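PDB 5ISU: Lmo0135 protein from Listeria monocytogenes EGD-e, which probably binds peptides or related solutes outside the cell as the substrate-binding component of an ABC transporter. Local coordinates for residues A261-Q267 with N390-A396; L283-I289 with Y463-Y467; Y409-S415 with D430-E434. Residue numbers count along the deposited sequence, not the author numbering.

Interaction 1 (A261-Q267 with N390-A396); sequences ATFNENQ and NADYSIA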
loop_
_atom_site.group_PDB
_atom_site.type_symbol
_atom_site.label_atom_id
_atom_site.label_comp_id
_atom_site.label_asym_id
_atom_site.label_seq_id
_atom_site.Cartn_x
_atom_site.Cartn_y
_atom_site.Cartn_z
ATOM N N ALA A 261 -9.604 -7.415 -11.491
ATOM C CA ALA A 261 -9.292 -8.481 -12.426
ATOM C C ALA A 261 -8.587 -7.862 -13.627
ATOM O O ALA A 261 -8.970 -6.807 -14.075
ATOM C CB ALA A 261 -10.557 -9.165 -12.868
ATOM N N THR A 262 -7.558 -8.523 -14.135
ATOM C CA THR A 262 -6.815 -8.053 -15.304
ATOM C C THR A 262 -7.182 -8.907 -16.496
ATOM O O THR A 262 -7.409 -10.088 -16.337
ATOM C CB THR A 262 -5.307 -8.288 -15.134
ATOM O OG1 THR A 262 -5.051 -9.699 -15.145
ATOM C CG2 THR A 262 -4.783 -7.706 -13.842
ATOM N N PHE A 263 -7.204 -8.329 -17.693
ATOM C CA PHE A 263 -7.469 -9.106 -18.927
ATOM C C PHE A 263 -6.144 -9.190 -19.670
ATOM O O PHE A 263 -5.600 -8.157 -20.059
ATOM C CB PHE A 263 -8.542 -8.456 -19.797
ATOM C CG PHE A 263 -9.893 -8.348 -19.122
ATOM C CD1 PHE A 263 -10.625 -9.483 -18.825
ATOM C CD2 PHE A 263 -10.455 -7.109 -18.850
ATOM C CE1 PHE A 263 -11.865 -9.389 -18.214
ATOM C CE2 PHE A 263 -11.701 -7.008 -18.253
ATOM C CZ PHE A 263 -12.405 -8.151 -17.935
ATOM N N ASN A 264 -5.615 -10.407 -19.831
ATOM C CA ASN A 264 -4.297 -10.606 -20.469
ATOM C C ASN A 264 -4.334 -10.433 -21.985
ATOM O O ASN A 264 -4.683 -11.366 -22.715
ATOM C CB ASN A 264 -3.744 -11.995 -20.137
ATOM C CG ASN A 264 -2.263 -12.149 -20.493
ATOM O OD1 ASN A 264 -1.665 -11.285 -21.133
ATOM N ND2 ASN A 264 -1.660 -13.245 -20.048
ATOM N N GLU A 265 -3.929 -9.258 -22.461
ATOM C CA GLU A 265 -3.925 -8.990 -23.898
ATOM C C GLU A 265 -2.882 -9.786 -24.710
ATOM O O GLU A 265 -2.841 -9.655 -25.927
ATOM C CB GLU A 265 -3.833 -7.492 -24.179
ATOM C CG GLU A 265 -5.018 -6.745 -23.589
ATOM C CD GLU A 265 -5.084 -5.277 -23.977
ATOM O OE1 GLU A 265 -4.576 -4.904 -25.054
ATOM O OE2 GLU A 265 -5.703 -4.498 -23.212
ATOM N N ASN A 266 -2.036 -10.579 -24.048
ATOM C CA ASN A 266 -1.113 -11.465 -24.784
ATOM C C ASN A 266 -1.913 -12.625 -25.423
ATOM O O ASN A 266 -1.446 -13.243 -26.381
ATOM C CB ASN A 266 0.029 -11.995 -23.907
ATOM C CG ASN A 266 1.071 -10.931 -23.584
ATOM O OD1 ASN A 266 1.120 -9.866 -24.217
ATOM N ND2 ASN A 266 1.936 -11.230 -22.612
ATOM N N GLN A 267 -3.104 -12.921 -24.881
ATOM C CA GLN A 267 -3.987 -13.918 -25.488
ATOM C C GLN A 267 -4.710 -13.162 -26.597
ATOM O O GLN A 267 -5.343 -12.153 -26.328
ATOM C CB GLN A 267 -4.997 -14.516 -24.494
ATOM C CG GLN A 267 -4.372 -15.422 -23.438
ATOM C CD GLN A 267 -5.383 -16.361 -22.787
ATOM O OE1 GLN A 267 -6.593 -16.191 -22.932
ATOM N NE2 GLN A 267 -4.883 -17.366 -22.073
ATOM N N ASN A 390 4.131 -13.922 -20.750
ATOM C CA ASN A 390 3.223 -15.040 -20.454
ATOM C C ASN A 390 1.796 -14.824 -20.960
ATOM O O ASN A 390 1.211 -13.755 -20.771
ATOM C CB ASN A 390 3.224 -15.317 -18.944
ATOM C CG ASN A 390 2.493 -16.605 -18.576
ATOM O OD1 ASN A 390 1.277 -16.732 -18.779
ATOM N ND2 ASN A 390 3.221 -17.551 -17.981
ATOM N N ALA A 391 1.258 -15.866 -21.599
ATOM C CA ALA A 391 -0.107 -15.875 -22.145
ATOM C C ALA A 391 -0.901 -17.105 -21.668
ATOM O O ALA A 391 -1.843 -17.541 -22.340
ATOM C CB ALA A 391 -0.064 -15.834 -23.665
ATOM N N ASP A 392 -0.519 -17.664 -20.520
ATOM C CA ASP A 392 -1.236 -18.814 -19.956
ATOM C C ASP A 392 -2.561 -18.382 -19.355
ATOM O O ASP A 392 -3.571 -19.061 -19.518
ATOM C CB ASP A 392 -0.417 -19.493 -18.858
ATOM C CG ASP A 392 0.883 -20.070 -19.363
ATOM O OD1 ASP A 392 1.086 -20.180 -20.599
ATOM O OD2 ASP A 392 1.705 -20.435 -18.502
ATOM N N TYR A 393 -2.546 -17.243 -18.670
ATOM C CA TYR A 393 -3.739 -16.735 -17.996
ATOM C C TYR A 393 -4.545 -15.798 -18.882
ATOM O O TYR A 393 -3.995 -14.945 -19.561
ATOM C CB TYR A 393 -3.368 -16.027 -16.671
ATOM C CG TYR A 393 -2.545 -14.728 -16.784
ATOM C CD1 TYR A 393 -1.151 -14.765 -16.892
ATOM C CD2 TYR A 393 -3.158 -13.475 -16.722
ATOM C CE1 TYR A 393 -0.397 -13.604 -16.976
ATOM C CE2 TYR A 393 -2.410 -12.305 -16.792
ATOM C CZ TYR A 393 -1.025 -12.380 -16.929
ATOM O OH TYR A 393 -0.257 -11.237 -17.009
ATOM N N SER A 394 -5.858 -15.981 -18.883
ATOM C CA SER A 394 -6.739 -15.089 -19.617
ATOM C C SER A 394 -7.041 -13.946 -18.656
ATOM O O SER A 394 -7.040 -12.774 -19.025
ATOM C CB SER A 394 -8.036 -15.796 -20.011
ATOM O OG SER A 394 -7.771 -17.074 -20.560
ATOM N N ILE A 395 -7.285 -14.314 -17.406
ATOM C CA ILE A 395 -7.619 -13.359 -16.357
ATOM C C ILE A 395 -6.834 -13.696 -15.101
ATOM O O ILE A 395 -6.614 -14.879 -14.795
ATOM C CB ILE A 395 -9.128 -13.428 -16.020
ATOM C CG1 ILE A 395 -9.966 -13.135 -17.271
ATOM C CG2 ILE A 395 -9.482 -12.461 -14.887
ATOM C CD1 ILE A 395 -11.452 -13.342 -17.077
ATOM N N ALA A 396 -6.399 -12.655 -14.395
ATOM C CA ALA A 396 -5.697 -12.794 -13.132
ATOM C C ALA A 396 -6.307 -11.831 -12.098
ATOM O O ALA A 396 -6.542 -10.656 -12.382
ATOM C CB ALA A 396 -4.224 -12.519 -13.313
HETATM O O HOH W 1 -6.365 -19.689 -21.617
#
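N390 O accepts from two side-chain amides, N264 ND2 at 3.0 Å and N266 ND2 at 3.2 Å. N266 ND2 also donates to the backbone O of R388. The N390 side chain turns away and forms an Asx turn, with D392 N 2.7 Å from N390 OD1. A391 O accepts from Q267 NE2 at 3.1 Å. Y393 O takes a second bond from N264 ND2 at 2.9 Å, while the same amide lies over one face of the Y393 ring. Side-chain amides of N264, N266 and Q267 thus bond backbone O atoms of 390-393 where the strand pairing stops. N264 OD1 makes its own Asx turn to N266 N and also accepts from N423 ND2. S394 O receives N264 N at 2.9 Å, and S394 OG donates to Q267 OE1 at 2.8 Å. Here the loops give way to an antiparallel pairing of strands 248-263 and 395-400, in the mixed sheet of this solute-binding protein. I395 faces F263 in a non-hydrogen-bonded pair, with F263 CD1 4.0 Å from I395 CG1. A396 and T262 form the hydrogen-bonded pair: T262 N reaches A396 O at 2.9 Å, and the return bond from A396 N to T262 O is weak at 3.4 Å.

Interaction 2 (L283-I289 with Y463-Y467); sequences LDREEII and YPISY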
loop_
_atom_site.group_PDB
_atom_site.type_symbol
_atom_site.label_atom_id
_atom_site.label_comp_id
_atom_site.label_asym_id
_atom_site.label_seq_id
_atom_site.Cartn_x
_atom_site.Cartn_y
_atom_site.Cartn_z
ATOM N N LEU A 283 -20.916 -8.673 -15.103
ATOM C CA LEU A 283 -20.700 -8.663 -13.663
ATOM C C LEU A 283 -21.432 -7.565 -12.903
ATOM O O LEU A 283 -21.804 -6.545 -13.479
ATOM C CB LEU A 283 -19.197 -8.513 -13.403
ATOM C CG LEU A 283 -18.264 -9.482 -14.139
ATOM C CD1 LEU A 283 -16.808 -9.118 -13.904
ATOM C CD2 LEU A 283 -18.522 -10.921 -13.721
ATOM N N ASP A 284 -21.622 -7.806 -11.601
ATOM C CA ASP A 284 -22.253 -6.843 -10.670
ATOM C C ASP A 284 -21.452 -6.772 -9.381
ATOM O O ASP A 284 -21.372 -7.743 -8.622
ATOM C CB ASP A 284 -23.700 -7.189 -10.345
ATOM C CG ASP A 284 -24.288 -6.270 -9.275
ATOM O OD1 ASP A 284 -23.932 -6.404 -8.083
ATOM O OD2 ASP A 284 -25.109 -5.404 -9.627
ATOM N N ARG A 285 -20.916 -5.596 -9.116
ATOM C CA ARG A 285 -20.064 -5.379 -7.961
ATOM C C ARG A 285 -20.632 -5.713 -6.584
ATOM O O ARG A 285 -19.925 -6.323 -5.798
ATOM C CB ARG A 285 -19.545 -3.943 -7.978
ATOM C CG ARG A 285 -18.529 -3.736 -9.084
ATOM C CD ARG A 285 -18.055 -2.315 -9.183
ATOM N NE ARG A 285 -17.015 -2.205 -10.212
ATOM C CZ ARG A 285 -17.237 -1.970 -11.514
ATOM N NH1 ARG A 285 -16.212 -1.894 -12.360
ATOM N NH2 ARG A 285 -18.466 -1.810 -11.988
ATOM N N GLU A 286 -21.872 -5.311 -6.280
ATOM C CA GLU A 286 -22.461 -5.626 -4.956
ATOM C C GLU A 286 -22.543 -7.130 -4.739
ATOM O O GLU A 286 -22.352 -7.600 -3.628
ATOM C CB GLU A 286 -23.827 -4.975 -4.741
ATOM C CG GLU A 286 -23.741 -3.459 -4.670
ATOM C CD GLU A 286 -24.972 -2.776 -4.064
ATOM O OE1 GLU A 286 -24.983 -1.529 -4.088
ATOM O OE2 GLU A 286 -25.907 -3.459 -3.551
ATOM N N GLU A 287 -22.805 -7.869 -5.809
ATOM C CA GLU A 287 -22.849 -9.332 -5.744
ATOM C C GLU A 287 -21.458 -9.923 -5.503
ATOM O O GLU A 287 -21.317 -10.855 -4.701
ATOM C CB GLU A 287 -23.458 -9.928 -7.020
ATOM C CG GLU A 287 -24.958 -9.663 -7.170
ATOM C CD GLU A 287 -25.593 -10.365 -8.373
ATOM O OE1 GLU A 287 -24.875 -10.799 -9.325
ATOM O OE2 GLU A 287 -26.826 -10.475 -8.367
ATOM N N ILE A 288 -20.435 -9.398 -6.190
ATOM C CA ILE A 288 -19.065 -9.892 -5.981
ATOM C C ILE A 288 -18.638 -9.673 -4.534
ATOM O O ILE A 288 -18.101 -10.574 -3.895
ATOM C CB ILE A 288 -18.040 -9.213 -6.899
ATOM C CG1 ILE A 288 -18.332 -9.550 -8.362
ATOM C CG2 ILE A 288 -16.628 -9.683 -6.549
ATOM C CD1 ILE A 288 -17.497 -8.773 -9.359
ATOM N N ILE A 289 -18.861 -8.462 -4.038
ATOM C CA ILE A 289 -18.527 -8.108 -2.655
ATOM C C ILE A 289 -19.266 -9.040 -1.707
ATOM O O ILE A 289 -18.669 -9.603 -0.790
ATOM C CB ILE A 289 -18.879 -6.640 -2.368
ATOM C CG1 ILE A 289 -17.881 -5.720 -3.093
ATOM C CG2 ILE A 289 -18.851 -6.347 -0.880
ATOM C CD1 ILE A 289 -18.270 -4.260 -3.107
ATOM N N TYR A 463 -10.869 -4.720 -14.707
ATOM C CA TYR A 463 -12.203 -4.613 -14.130
ATOM C C TYR A 463 -11.992 -4.290 -12.643
ATOM O O TYR A 463 -11.668 -5.184 -11.875
ATOM C CB TYR A 463 -13.024 -5.902 -14.285
ATOM C CG TYR A 463 -14.442 -5.744 -13.767
ATOM C CD1 TYR A 463 -15.431 -5.217 -14.574
ATOM C CD2 TYR A 463 -14.776 -6.079 -12.458
ATOM C CE1 TYR A 463 -16.717 -5.039 -14.109
ATOM C CE2 TYR A 463 -16.053 -5.912 -11.983
ATOM C CZ TYR A 463 -17.031 -5.392 -12.819
ATOM O OH TYR A 463 -18.339 -5.227 -12.373
ATOM N N PRO A 464 -12.080 -3.004 -12.252
ATOM C CA PRO A 464 -11.932 -2.669 -10.815
ATOM C C PRO A 464 -13.127 -3.213 -10.052
ATOM O O PRO A 464 -14.246 -2.868 -10.367
ATOM C CB PRO A 464 -11.921 -1.135 -10.788
ATOM C CG PRO A 464 -11.796 -0.699 -12.224
ATOM C CD PRO A 464 -12.322 -1.809 -13.074
ATOM N N ILE A 465 -12.886 -4.079 -9.072
ATOM C CA ILE A 465 -13.970 -4.694 -8.337
ATOM C C ILE A 465 -14.382 -3.876 -7.125
ATOM O O ILE A 465 -15.521 -3.447 -7.024
ATOM C CB ILE A 465 -13.588 -6.108 -7.863
ATOM C CG1 ILE A 465 -13.246 -7.010 -9.052
ATOM C CG2 ILE A 465 -14.725 -6.720 -7.055
ATOM C CD1 ILE A 465 -12.637 -8.339 -8.641
ATOM N N SER A 466 -13.459 -3.682 -6.195
ATOM C CA SER A 466 -13.781 -2.967 -4.962
ATOM C C SER A 466 -12.615 -2.286 -4.279
ATOM O O SER A 466 -11.464 -2.660 -4.498
ATOM C CB SER A 466 -14.405 -3.951 -3.972
ATOM O OG SER A 466 -13.546 -5.062 -3.707
ATOM N N TYR A 467 -12.927 -1.242 -3.510
ATOM C CA TYR A 467 -11.949 -0.595 -2.675
ATOM C C TYR A 467 -12.196 -1.273 -1.349
ATOM O O TYR A 467 -13.293 -1.165 -0.777
ATOM C CB TYR A 467 -12.137 0.922 -2.585
ATOM C CG TYR A 467 -12.199 1.566 -3.945
ATOM C CD1 TYR A 467 -11.199 1.319 -4.888
ATOM C CD2 TYR A 467 -13.232 2.426 -4.292
ATOM C CE1 TYR A 467 -11.237 1.880 -6.143
ATOM C CE2 TYR A 467 -13.275 3.007 -5.551
ATOM C CZ TYR A 467 -12.268 2.718 -6.479
ATOM O OH TYR A 467 -12.275 3.263 -7.755
HETATM O O HOH W 2 -20.441 -4.255 -13.674
#
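Helix 285-289 lies across strand 463-467. Their axes approach to 8.4 Å, and their N-to-C directions differ by 57°. The closest backbone pair is R285 and I465, whose CA atoms are 6.1 Å apart. D284 is the N-cap of the helix: E287 N donates to D284 OD1 at 2.9 Å. On the strand, I465 and S466 both face S259 of strand 248-263 in a classic beta bulge.

Y463 reaches toward the start of the helix and is sandwiched there. L283 CD1 sits over one ring face, 3.8 Å from the centroid, in a CH-pi contact. The R285 guanidinium lies flat on the opposite face, with centres 4.3 Å apart and planes at 13°. R285 also binds the backbone: NE and NH1 both donate to P464 O, at 2.9 and 3.0 Å. A water links L283 O to Y463 OH, at 2.7 Å from each. Farther along the helix, I288 CG2 meets I465 CG2 at 3.6 Å and I289 CD1 meets S466 CB at 4.0 Å. Helix 351-365 also packs on L283 and I288. The contact thus joins a helix to the long strand 462-475, in a lobe that probably has the type 2 periplasmic-binding-protein fold.

Within this contact R285 serves in two ways; its NH2 is held separately by T319 O. Its edge satisfies a strand carbonyl and its flat face rests on an aromatic ring. The positive charge meets a pi face and a carbonyl, not an acid of the other segment, so this contact holds without a salt bridge.

Interaction 3 (Y409-S415 with D430-E434); sequences YKSLYLS and DALWE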
loop_
_atom_site.group_PDB
_atom_site.type_symbol
_atom_site.label_atom_id
_atom_site.label_comp_id
_atom_site.label_asym_id
_atom_site.label_seq_id
_atom_site.Cartn_x
_atom_site.Cartn_y
_atom_site.Cartn_z
ATOM N N TYR A 409 1.287 4.906 -10.076
ATOM C CA TYR A 409 0.561 3.860 -10.786
ATOM C C TYR A 409 1.112 3.561 -12.172
ATOM O O TYR A 409 0.682 2.591 -12.791
ATOM C CB TYR A 409 -0.917 4.225 -10.923
ATOM C CG TYR A 409 -1.737 4.299 -9.643
ATOM C CD1 TYR A 409 -1.548 5.312 -8.714
ATOM C CD2 TYR A 409 -2.786 3.421 -9.430
ATOM C CE1 TYR A 409 -2.340 5.404 -7.579
ATOM C CE2 TYR A 409 -3.577 3.502 -8.304
ATOM C CZ TYR A 409 -3.361 4.498 -7.387
ATOM O OH TYR A 409 -4.178 4.556 -6.267
ATOM N N LYS A 410 2.043 4.374 -12.662
ATOM C CA LYS A 410 2.647 4.156 -13.998
ATOM C C LYS A 410 3.173 2.751 -14.262
ATOM O O LYS A 410 3.010 2.231 -15.369
ATOM C CB LYS A 410 3.839 5.089 -14.213
ATOM C CG LYS A 410 3.495 6.536 -14.473
ATOM C CD LYS A 410 4.722 7.368 -14.849
ATOM C CE LYS A 410 5.809 7.319 -13.783
ATOM N NZ LYS A 410 6.768 8.443 -13.974
ATOM N N SER A 411 3.836 2.171 -13.254
ATOM C CA SER A 411 4.462 0.841 -13.346
ATOM C C SER A 411 3.454 -0.313 -13.547
ATOM O O SER A 411 3.841 -1.467 -13.773
ATOM C CB SER A 411 5.334 0.595 -12.103
ATOM O OG SER A 411 4.560 0.669 -10.901
ATOM N N LEU A 412 2.164 0.012 -13.460
ATOM C CA LEU A 412 1.083 -0.955 -13.675
ATOM C C LEU A 412 0.382 -0.729 -15.012
ATOM O O LEU A 412 -0.424 -1.567 -15.426
ATOM C CB LEU A 412 0.031 -0.824 -12.567
ATOM C CG LEU A 412 0.449 -1.172 -11.142
ATOM C CD1 LEU A 412 -0.304 -0.316 -10.137
ATOM C CD2 LEU A 412 0.253 -2.652 -10.868
ATOM N N TYR A 413 0.644 0.400 -15.670
ATOM C CA TYR A 413 -0.060 0.706 -16.949
ATOM C C TYR A 413 0.777 1.162 -18.159
ATOM O O TYR A 413 0.230 1.255 -19.270
ATOM C CB TYR A 413 -1.195 1.703 -16.669
ATOM C CG TYR A 413 -2.164 1.139 -15.675
ATOM C CD1 TYR A 413 -3.053 0.152 -16.059
ATOM C CD2 TYR A 413 -2.154 1.535 -14.346
ATOM C CE1 TYR A 413 -3.931 -0.421 -15.164
ATOM C CE2 TYR A 413 -3.036 0.967 -13.423
ATOM C CZ TYR A 413 -3.928 -0.010 -13.848
ATOM O OH TYR A 413 -4.818 -0.613 -12.993
ATOM N N LEU A 414 2.068 1.456 -17.965
ATOM C CA LEU A 414 2.935 1.834 -19.116
ATOM C C LEU A 414 3.202 0.591 -19.961
ATOM O O LEU A 414 3.254 -0.520 -19.432
ATOM C CB LEU A 414 4.272 2.453 -18.666
ATOM C CG LEU A 414 4.253 3.840 -18.003
ATOM C CD1 LEU A 414 5.601 4.153 -17.360
ATOM C CD2 LEU A 414 3.874 4.925 -19.003
ATOM N N SER A 415 3.379 0.776 -21.264
ATOM C CA SER A 415 3.640 -0.354 -22.179
ATOM C C SER A 415 4.784 -1.249 -21.722
ATOM O O SER A 415 4.666 -2.471 -21.765
ATOM C CB SER A 415 3.955 0.145 -23.597
ATOM O OG SER A 415 2.858 0.837 -24.156
ATOM N N ASP A 430 0.510 6.511 -22.756
ATOM C CA ASP A 430 1.819 6.623 -22.115
ATOM C C ASP A 430 2.352 8.068 -22.159
ATOM O O ASP A 430 3.021 8.498 -21.220
ATOM C CB ASP A 430 2.824 5.613 -22.709
ATOM C CG ASP A 430 2.490 4.134 -22.337
ATOM O OD1 ASP A 430 1.420 3.861 -21.729
ATOM O OD2 ASP A 430 3.305 3.240 -22.661
ATOM N N ALA A 431 2.014 8.812 -23.216
ATOM C CA ALA A 431 2.422 10.230 -23.339
ATOM C C ALA A 431 1.711 11.076 -22.279
ATOM O O ALA A 431 2.300 12.019 -21.746
ATOM C CB ALA A 431 2.145 10.776 -24.746
ATOM N N LEU A 432 0.450 10.731 -21.989
ATOM C CA LEU A 432 -0.314 11.400 -20.928
ATOM C C LEU A 432 0.316 11.129 -19.548
ATOM O O LEU A 432 0.460 12.051 -18.742
ATOM C CB LEU A 432 -1.791 10.966 -20.924
ATOM C CG LEU A 432 -2.716 11.615 -21.962
ATOM C CD1 LEU A 432 -4.047 10.881 -22.040
ATOM C CD2 LEU A 432 -2.928 13.100 -21.658
ATOM N N TRP A 433 0.674 9.869 -19.282
ATOM C CA TRP A 433 1.326 9.520 -18.019
ATOM C C TRP A 433 2.539 10.408 -17.821
ATOM O O TRP A 433 2.654 11.057 -16.787
ATOM C CB TRP A 433 1.767 8.055 -17.955
ATOM C CG TRP A 433 0.675 7.018 -17.666
ATOM C CD1 TRP A 433 0.157 6.096 -18.541
ATOM C CD2 TRP A 433 0.020 6.778 -16.410
ATOM N NE1 TRP A 433 -0.763 5.309 -17.905
ATOM C CE2 TRP A 433 -0.870 5.705 -16.601
ATOM C CE3 TRP A 433 0.114 7.355 -15.139
ATOM C CZ2 TRP A 433 -1.691 5.210 -15.564
ATOM C CZ3 TRP A 433 -0.696 6.865 -14.121
ATOM C CH2 TRP A 433 -1.580 5.800 -14.341
ATOM N N GLU A 434 3.419 10.463 -18.825
ATOM C CA GLU A 434 4.636 11.293 -18.730
ATOM C C GLU A 434 4.347 12.787 -18.627
ATOM O O GLU A 434 5.016 13.496 -17.888
ATOM C CB GLU A 434 5.622 10.987 -19.853
ATOM C CG GLU A 434 6.248 9.603 -19.690
ATOM C CD GLU A 434 7.527 9.418 -20.500
ATOM O OE1 GLU A 434 7.732 10.148 -21.502
ATOM O OE2 GLU A 434 8.338 8.535 -20.127
#
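D430 makes the polar link. Its OD2 accepts from S415 N at 2.8 Å and from S415 OG at 2.9 Å. One carboxylate oxygen thus holds both the backbone and the side chain of S415. Next to this pair, L414 CD2 lies 3.7 Å from D430 CG and 3.9 Å from W433 CB. The contact ties helix 427-438 back onto the loop that follows strand 395-400, a local link between parts close in sequence. D430 and W433 are three residues apart, so both point from the helix to the loop. W433 has the largest share of the contact, more than half of the helix side. K410 CA sits over its six-membered ring, 4.3 Å from the centroid, in a CH-pi contact, and K410 CG reaches W433 CE3 at 3.5 Å. The K410 amine is paired with D407. Farther along the indole, Y413 CB lies 3.7 Å from W433 CZ2 and Y409 CB 3.8 Å from W433 CH2. I452 of helix 442-458 also touches W433.

Interactions 1 and 2 are buried and share a sheet. Strands 248-263 and 462-475 are neighbours in it, and A261 O and Y463 N, 2.9 Å apart, probably form a hydrogen bond between the two contacts. Interaction 3 is only partly buried and touches neither; its nearest atoms are about 7 Å from each. It follows interaction 1 along the chain, since helix 427-438 comes next after strand 395-400. The chemistry differs with place. Interaction 1 relies on backbone pairing and amide side chains at a strand end. Interaction 2 packs a helix on the sheet through aliphatic side chains and a stacked arginine. Interaction 3 combines a tryptophan with a carboxylate–serine pair.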